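Long-range contacts in sulfate permease family protein (Vibrio cholerae O1 biovar El Tor, PDB 3MGL), which probably works as a membrane transporter of the sulfate permease family, seen here as its STAS domain only: residues 53-58 and 85-90; 37-42 and 74-79; 27-32 and 58-63. All coordinates share one frame; numbering follows the deposited sequence.

Contact 1: 53-58 and 85-90; sequences ILRLKW and LISGAN
Strands 51-56 and 83-87 are the two strands of the beta-alpha-beta unit around helix 64-79. They are neighbours in the parallel sheet of the STAS domain and are hydrogen-bonded in parallel. L54 N bonds to L85 O at 2.7 Å. S87 N bonds to L54 O at 3.0 Å. L56 N closes the ladder on S87 O at 2.7 Å, almost straight (164°).

One face of the pair carries I53, R55, L85 and S87. There I53 CG1 lies 4.0 Å from L85 CD2. S87 OG stands between its backbone N and carbonyl carbon (chi1 70°). This turns it toward I53 CG2, 3.8 Å away, and no hydrogen-bond partner is modelled for this buried hydroxyl. The other face is apolar. L56 CD1 lies against I86 CG2 at 3.7 Å. L56 CD1 also touches A89 CB at 4.2 Å.

Past the ladder the regular pairing ends, but the chains stay close. G88 O receives a CA-H...O contact from K57 CA at 3.3 Å. A water then bridges L56 O and N90 N. N90 is the N-cap of helix 91-99, its OD1 accepting from V93 N.

Strand 21-27 bonds to the other edge of 51-56, through I53 and R55. Helix 91-99 packs L97 on L56 and I86, and helix 102-106 also meets I86. On the opposite face F115 and A118 of helix 115-128 cover I53 and S87, and F115 forms a cation-pi pair with R55.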
# COMPACT_ATOMS: atom_id res chain seq x y z
N ILE A 53 -0.68 -17.36 20.67
CA ILE A 53 0.40 -17.36 19.70
C ILE A 53 0.82 -15.91 19.38
O ILE A 53 -0.03 -15.09 18.97
CB ILE A 53 0.04 -18.16 18.39
CG1 ILE A 53 -0.31 -19.62 18.73
CG2 ILE A 53 1.22 -18.16 17.44
CD1 ILE A 53 -1.01 -20.42 17.59
N LEU A 54 2.11 -15.60 19.60
CA LEU A 54 2.67 -14.32 19.17
C LEU A 54 3.42 -14.49 17.86
O LEU A 54 4.50 -15.11 17.82
CB LEU A 54 3.65 -13.71 20.19
CG LEU A 54 3.15 -13.29 21.56
CD1 LEU A 54 4.33 -12.83 22.45
CD2 LEU A 54 2.12 -12.16 21.44
N ARG A 55 2.86 -13.91 16.81
CA ARG A 55 3.44 -13.95 15.48
C ARG A 55 4.49 -12.86 15.32
O ARG A 55 4.18 -11.68 15.52
CB ARG A 55 2.35 -13.74 14.43
CG ARG A 55 1.27 -14.78 14.44
CD ARG A 55 0.38 -14.62 13.20
NE ARG A 55 1.08 -15.02 11.98
CZ ARG A 55 0.49 -15.19 10.79
NH1 ARG A 55 -0.81 -14.98 10.66
NH2 ARG A 55 1.20 -15.56 9.75
N LEU A 56 5.73 -13.25 14.99
CA LEU A 56 6.83 -12.30 14.88
C LEU A 56 7.31 -12.05 13.45
O LEU A 56 8.34 -11.40 13.27
CB LEU A 56 8.03 -12.72 15.73
CG LEU A 56 7.94 -13.03 17.23
CD1 LEU A 56 9.32 -13.09 17.81
CD2 LEU A 56 7.09 -12.03 18.01
N LYS A 57 6.57 -12.58 12.47
CA LYS A 57 6.90 -12.50 11.04
C LYS A 57 7.17 -11.06 10.55
O LYS A 57 8.00 -10.85 9.67
CB LYS A 57 5.79 -13.16 10.19
CG LYS A 57 6.00 -13.13 8.68
CD LYS A 57 5.03 -14.03 7.86
CE LYS A 57 3.56 -13.68 8.07
NZ LYS A 57 2.66 -14.17 6.96
N TRP A 58 6.46 -10.09 11.12
CA TRP A 58 6.58 -8.70 10.66
C TRP A 58 7.60 -7.88 11.44
O TRP A 58 7.68 -6.64 11.30
CB TRP A 58 5.20 -8.04 10.63
CG TRP A 58 4.29 -8.68 9.62
CD1 TRP A 58 4.29 -8.47 8.26
CD2 TRP A 58 3.27 -9.66 9.87
NE1 TRP A 58 3.32 -9.25 7.66
CE2 TRP A 58 2.68 -9.98 8.62
CE3 TRP A 58 2.79 -10.30 11.03
CZ2 TRP A 58 1.64 -10.91 8.50
CZ3 TRP A 58 1.77 -11.23 10.91
CH2 TRP A 58 1.20 -11.53 9.65
N LEU A 85 3.14 -19.13 22.77
CA LEU A 85 3.92 -19.66 21.67
C LEU A 85 4.40 -18.50 20.82
O LEU A 85 3.69 -17.49 20.65
CB LEU A 85 3.13 -20.64 20.78
CG LEU A 85 2.85 -22.09 21.24
CD1 LEU A 85 2.72 -22.25 22.76
CD2 LEU A 85 1.62 -22.67 20.54
N ILE A 86 5.60 -18.67 20.28
CA ILE A 86 6.17 -17.73 19.36
C ILE A 86 6.30 -18.36 17.99
O ILE A 86 6.73 -19.52 17.86
CB ILE A 86 7.53 -17.29 19.89
CG1 ILE A 86 7.31 -16.48 21.19
CG2 ILE A 86 8.33 -16.53 18.80
CD1 ILE A 86 8.58 -15.86 21.77
N SER A 87 5.96 -17.61 16.95
CA SER A 87 6.17 -18.11 15.60
C SER A 87 6.72 -17.05 14.65
O SER A 87 6.52 -15.86 14.86
CB SER A 87 4.88 -18.71 15.06
OG SER A 87 3.91 -17.72 14.79
N GLY A 88 7.42 -17.51 13.60
CA GLY A 88 7.81 -16.65 12.48
C GLY A 88 8.96 -15.65 12.65
O GLY A 88 9.13 -14.77 11.82
N ALA A 89 9.75 -15.78 13.72
CA ALA A 89 10.95 -14.94 13.84
C ALA A 89 11.81 -15.20 12.61
O ALA A 89 11.96 -16.36 12.20
CB ALA A 89 11.73 -15.28 15.13
N ASN A 90 12.32 -14.15 11.99
CA ASN A 90 13.28 -14.34 10.89
C ASN A 90 14.59 -14.88 11.44
O ASN A 90 14.74 -15.07 12.65
CB ASN A 90 13.49 -13.06 10.04
CG ASN A 90 14.22 -11.93 10.79
OD1 ASN A 90 15.15 -12.16 11.56
ND2 ASN A 90 13.80 -10.70 10.53
O HOH W 1 11.00 -11.76 12.59

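Contact 2: 37-42 and 74-79; sequences TFERVM and IQSFHK
F77 reaches from helix 64-79 to F38 and M42 of helix 32-44, and this is the tight half of the contact. The axes of the two helical segments run nearly parallel (10°) but stay 10.0 Å apart, so side chains bridge the gap. F77 CZ meets the edge of the F38 ring, 3.5 Å from F38 CD2. The ring planes are almost perpendicular (85°). F38 has CG anti to the backbone N (chi1 -169°), which brings its ring nearer to F77. Selenomethionine M42 flanks the F77 ring, its CB 3.7 Å from F77 CE1. E39 CA lies at the edge of the F77 ring.

The other half is more open and polar. E39 extends its chain beyond CG, and its OE2 lies 2.7 Å from S76 OG. S76 OG is also hydrogen-bonded to E72 O.

These two helices of the STAS domain pack side by side, and both rest on strand 51-56: F38, M42 and F77 all touch L52. F38 stacks on Y24 of strand 21-27. In a neighbouring subunit F32 meets the F38 ring, T65 packs on M42 and T69 on V41.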
# COMPACT_ATOMS: atom_id res chain seq x y z
N THR A 37 -1.03 -1.87 24.69
CA THR A 37 -2.49 -1.96 24.70
C THR A 37 -2.97 -3.40 24.88
O THR A 37 -3.96 -3.65 25.58
CB THR A 37 -3.14 -1.31 23.45
OG1 THR A 37 -2.39 -0.16 23.03
CG2 THR A 37 -4.55 -0.85 23.78
N PHE A 38 -2.26 -4.36 24.27
CA PHE A 38 -2.68 -5.75 24.33
C PHE A 38 -2.42 -6.35 25.71
O PHE A 38 -3.23 -7.11 26.23
CB PHE A 38 -2.01 -6.60 23.24
CG PHE A 38 -2.61 -7.97 23.10
CD1 PHE A 38 -3.89 -8.13 22.57
CD2 PHE A 38 -1.91 -9.10 23.50
CE1 PHE A 38 -4.47 -9.41 22.44
CE2 PHE A 38 -2.48 -10.38 23.37
CZ PHE A 38 -3.77 -10.52 22.84
N GLU A 39 -1.27 -5.99 26.28
CA GLU A 39 -0.97 -6.26 27.68
C GLU A 39 -2.12 -5.74 28.55
O GLU A 39 -2.59 -6.45 29.42
CB GLU A 39 0.34 -5.56 28.04
CG GLU A 39 1.18 -6.28 29.07
CD GLU A 39 2.57 -5.64 29.26
OE1 GLU A 39 3.16 -5.11 28.29
OE2 GLU A 39 3.08 -5.68 30.41
N ARG A 40 -2.59 -4.53 28.26
CA ARG A 40 -3.67 -3.90 29.03
C ARG A 40 -4.97 -4.72 28.93
O ARG A 40 -5.58 -5.04 29.93
CB ARG A 40 -3.92 -2.47 28.58
CG ARG A 40 -4.39 -1.54 29.69
CD ARG A 40 -4.97 -0.18 29.21
NE ARG A 40 -4.44 0.35 27.94
CZ ARG A 40 -3.20 0.81 27.75
NH1 ARG A 40 -2.30 0.81 28.74
NH2 ARG A 40 -2.84 1.26 26.55
N VAL A 41 -5.36 -5.05 27.70
CA VAL A 41 -6.55 -5.85 27.45
C VAL A 41 -6.47 -7.21 28.16
O VAL A 41 -7.41 -7.61 28.83
CB VAL A 41 -6.81 -6.04 25.94
CG1 VAL A 41 -7.87 -7.12 25.68
CG2 VAL A 41 -7.21 -4.69 25.30
N MSE A 42 -5.34 -7.89 28.01
CA MSE A 42 -5.17 -9.20 28.63
C MSE A 42 -5.32 -9.13 30.16
O MSE A 42 -5.88 -10.05 30.76
CB MSE A 42 -3.85 -9.83 28.23
CG MSE A 42 -3.86 -11.32 28.37
SE MSE A 42 -5.11 -12.17 27.13
CE MSE A 42 -3.87 -12.75 25.77
N ILE A 74 5.38 -10.95 27.79
CA ILE A 74 5.22 -12.37 28.02
C ILE A 74 5.07 -12.67 29.51
O ILE A 74 4.27 -13.52 29.91
CB ILE A 74 6.40 -13.17 27.38
CG1 ILE A 74 6.37 -13.02 25.85
CG2 ILE A 74 6.37 -14.64 27.82
CD1 ILE A 74 7.67 -13.33 25.15
N GLN A 75 5.84 -11.98 30.35
CA GLN A 75 5.70 -12.13 31.80
C GLN A 75 4.27 -11.83 32.29
O GLN A 75 3.75 -12.56 33.13
CB GLN A 75 6.73 -11.27 32.55
CG GLN A 75 8.16 -11.84 32.48
CD GLN A 75 9.24 -10.87 32.97
OE1 GLN A 75 8.95 -9.72 33.37
NE2 GLN A 75 10.49 -11.33 32.94
N SER A 76 3.64 -10.77 31.77
CA SER A 76 2.25 -10.44 32.09
C SER A 76 1.31 -11.57 31.69
O SER A 76 0.35 -11.84 32.39
CB SER A 76 1.77 -9.19 31.35
OG SER A 76 2.71 -8.15 31.47
N PHE A 77 1.57 -12.21 30.56
CA PHE A 77 0.68 -13.29 30.11
C PHE A 77 0.84 -14.55 30.97
O PHE A 77 -0.14 -15.20 31.30
CB PHE A 77 0.85 -13.61 28.62
CG PHE A 77 0.67 -12.41 27.71
CD1 PHE A 77 -0.12 -11.33 28.10
CD2 PHE A 77 1.28 -12.37 26.46
CE1 PHE A 77 -0.29 -10.21 27.24
CE2 PHE A 77 1.11 -11.28 25.59
CZ PHE A 77 0.32 -10.20 25.98
N HIS A 78 2.09 -14.88 31.31
CA HIS A 78 2.38 -16.04 32.15
C HIS A 78 1.77 -15.94 33.52
O HIS A 78 1.40 -16.96 34.08
CB HIS A 78 3.89 -16.25 32.32
CG HIS A 78 4.54 -16.94 31.16
ND1 HIS A 78 5.90 -17.12 31.08
CD2 HIS A 78 4.02 -17.46 30.03
CE1 HIS A 78 6.20 -17.75 29.95
NE2 HIS A 78 5.07 -17.97 29.30
N LYS A 79 1.68 -14.74 34.08
CA LYS A 79 1.14 -14.63 35.43
C LYS A 79 -0.39 -14.85 35.46
O LYS A 79 -0.95 -15.20 36.51
CB LYS A 79 1.58 -13.33 36.13
CG LYS A 79 0.85 -12.07 35.72
CD LYS A 79 1.60 -10.83 36.18
CE LYS A 79 0.99 -9.58 35.56
NZ LYS A 79 1.66 -8.32 36.05

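Contact 3: 27-32 and 58-63; sequences EGPFFF and WVPFMD
P29 touches both P60 and F61, and the contact turns on how these rings face each other. P29 CB lies over one face of the F61 ring, 4.0 Å from its centroid and 26° off the normal, a CH-pi contact. F61 has CG between its backbone N and carbonyl carbon (chi1 67°), which brings its ring up to P29. The P60 ring crosses that of P29 at about a right angle, with P29 CD and P60 CD 3.8 Å apart. P29 CG covers one face of F30, whose CE1 is 4.0 Å from F61 CZ. Deeper in, the selenomethionine methyl, M62 CE, meets the F31 ring at its edge, 3.6 Å from F31 CZ.

G28 N makes a weak bond to W58 O at 3.1 Å, bent to 126°. A water donates to both P29 O and F61 O.

The loops follow strands 21-27 and 51-56 of the parallel STAS sheet. F31 is the N-cap of helix 32-44 and D63 that of helix 64-79. F31 packs on T69 of the latter helix, and M62 on L97 of helix 91-99. A neighbouring subunit touches the loops: its Y24 meets F30 edge-to-face, and its V23 N is hydrogen-bonded to D63 OD2.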
# COMPACT_ATOMS: atom_id res chain seq x y z
N GLU A 27 3.46 -5.95 14.81
CA GLU A 27 3.60 -5.43 13.46
C GLU A 27 4.67 -4.37 13.43
O GLU A 27 4.57 -3.33 14.09
CB GLU A 27 2.26 -4.97 12.88
CG GLU A 27 1.51 -6.14 12.24
CD GLU A 27 -0.01 -5.99 12.26
OE1 GLU A 27 -0.52 -4.96 12.76
OE2 GLU A 27 -0.68 -6.93 11.76
N GLY A 28 5.73 -4.69 12.70
CA GLY A 28 6.86 -3.81 12.51
C GLY A 28 7.78 -3.83 13.70
O GLY A 28 7.41 -4.36 14.77
N PRO A 29 8.97 -3.22 13.54
CA PRO A 29 9.93 -3.30 14.63
C PRO A 29 9.55 -2.45 15.83
O PRO A 29 10.12 -2.63 16.90
CB PRO A 29 11.23 -2.82 13.99
CG PRO A 29 10.79 -1.90 12.89
CD PRO A 29 9.42 -2.34 12.45
N PHE A 30 8.60 -1.53 15.66
CA PHE A 30 8.21 -0.61 16.73
C PHE A 30 6.81 -0.96 17.20
O PHE A 30 5.85 -0.18 17.06
CB PHE A 30 8.35 0.86 16.28
CG PHE A 30 9.58 1.12 15.41
CD1 PHE A 30 10.86 0.84 15.89
CD2 PHE A 30 9.44 1.61 14.12
CE1 PHE A 30 11.99 1.06 15.08
CE2 PHE A 30 10.56 1.83 13.31
CZ PHE A 30 11.83 1.56 13.80
N PHE A 31 6.71 -2.16 17.75
CA PHE A 31 5.45 -2.72 18.20
C PHE A 31 5.09 -2.23 19.62
O PHE A 31 4.14 -2.70 20.20
CB PHE A 31 5.56 -4.25 18.16
CG PHE A 31 6.68 -4.81 19.01
CD1 PHE A 31 6.48 -5.08 20.36
CD2 PHE A 31 7.93 -5.03 18.46
CE1 PHE A 31 7.51 -5.56 21.14
CE2 PHE A 31 8.95 -5.51 19.23
CZ PHE A 31 8.76 -5.78 20.57
N PHE A 32 5.84 -1.28 20.17
CA PHE A 32 5.67 -0.93 21.60
C PHE A 32 4.26 -0.51 21.96
O PHE A 32 3.69 -1.03 22.91
CB PHE A 32 6.70 0.11 22.07
CG PHE A 32 8.06 -0.04 21.45
CD1 PHE A 32 8.88 -1.11 21.79
CD2 PHE A 32 8.49 0.86 20.48
CE1 PHE A 32 10.14 -1.27 21.20
CE2 PHE A 32 9.73 0.71 19.88
CZ PHE A 32 10.56 -0.35 20.24
N TRP A 58 6.46 -10.09 11.12
CA TRP A 58 6.58 -8.70 10.66
C TRP A 58 7.60 -7.88 11.44
O TRP A 58 7.68 -6.64 11.30
CB TRP A 58 5.20 -8.04 10.63
CG TRP A 58 4.29 -8.68 9.62
CD1 TRP A 58 4.29 -8.47 8.26
CD2 TRP A 58 3.27 -9.66 9.87
NE1 TRP A 58 3.32 -9.25 7.66
CE2 TRP A 58 2.68 -9.98 8.62
CE3 TRP A 58 2.79 -10.30 11.03
CZ2 TRP A 58 1.64 -10.91 8.50
CZ3 TRP A 58 1.77 -11.23 10.91
CH2 TRP A 58 1.20 -11.53 9.65
N VAL A 59 8.40 -8.57 12.25
CA VAL A 59 9.42 -7.91 13.06
C VAL A 59 10.79 -8.17 12.43
O VAL A 59 11.32 -9.27 12.55
CB VAL A 59 9.39 -8.39 14.52
CG1 VAL A 59 10.51 -7.71 15.35
CG2 VAL A 59 7.99 -8.16 15.12
N PRO A 60 11.36 -7.14 11.77
CA PRO A 60 12.58 -7.32 11.00
C PRO A 60 13.88 -7.35 11.82
O PRO A 60 14.83 -7.99 11.40
CB PRO A 60 12.56 -6.13 10.01
CG PRO A 60 11.77 -5.09 10.67
CD PRO A 60 10.82 -5.77 11.63
N PHE A 61 13.91 -6.66 12.96
CA PHE A 61 15.05 -6.68 13.88
C PHE A 61 14.50 -6.36 15.26
O PHE A 61 13.33 -5.95 15.39
CB PHE A 61 16.12 -5.66 13.47
CG PHE A 61 15.67 -4.23 13.62
CD1 PHE A 61 15.85 -3.55 14.83
CD2 PHE A 61 15.06 -3.57 12.55
CE1 PHE A 61 15.43 -2.23 14.99
CE2 PHE A 61 14.62 -2.24 12.69
CZ PHE A 61 14.80 -1.57 13.92
N MSE A 62 15.33 -6.54 16.29
CA MSE A 62 14.96 -6.21 17.66
C MSE A 62 16.17 -5.63 18.38
O MSE A 62 17.27 -6.20 18.37
CB MSE A 62 14.51 -7.46 18.44
CG MSE A 62 13.15 -8.03 18.00
SE MSE A 62 12.24 -9.04 19.41
CE MSE A 62 11.90 -7.62 20.59
N ASP A 63 15.99 -4.48 19.00
CA ASP A 63 17.06 -4.03 19.87
C ASP A 63 16.64 -4.31 21.30
O ASP A 63 15.55 -4.85 21.55
CB ASP A 63 17.44 -2.57 19.62
CG ASP A 63 16.26 -1.61 19.75
OD1 ASP A 63 15.44 -1.77 20.68
OD2 ASP A 63 16.16 -0.68 18.91
O HOH W 2 11.89 -4.49 17.44

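How the contacts relate
From the N terminus, strand 21-27 runs into the loop 27-32, then helix 32-44, strand 51-56, the loop 58-63, helix 64-79 and strand 83-87. Contact 3 closes the first loop by joining the two strand-to-helix turns. Contact 2 then joins helix 32-44 to helix 64-79. Contact 1 closes the last loop, pairing strand 51-56 with 83-87 round helix 64-79. Along the chain all three pairs cross one another, and none nests. Contacts 1 and 3 share W58 and touch through a probable hydrogen bond from N90 ND2 to P60 O. Contacts 1 and 2 touch through L54 and I74. Contacts 2 and 3 do not touch. Together they tie sheet, helical layer and strand-end loops.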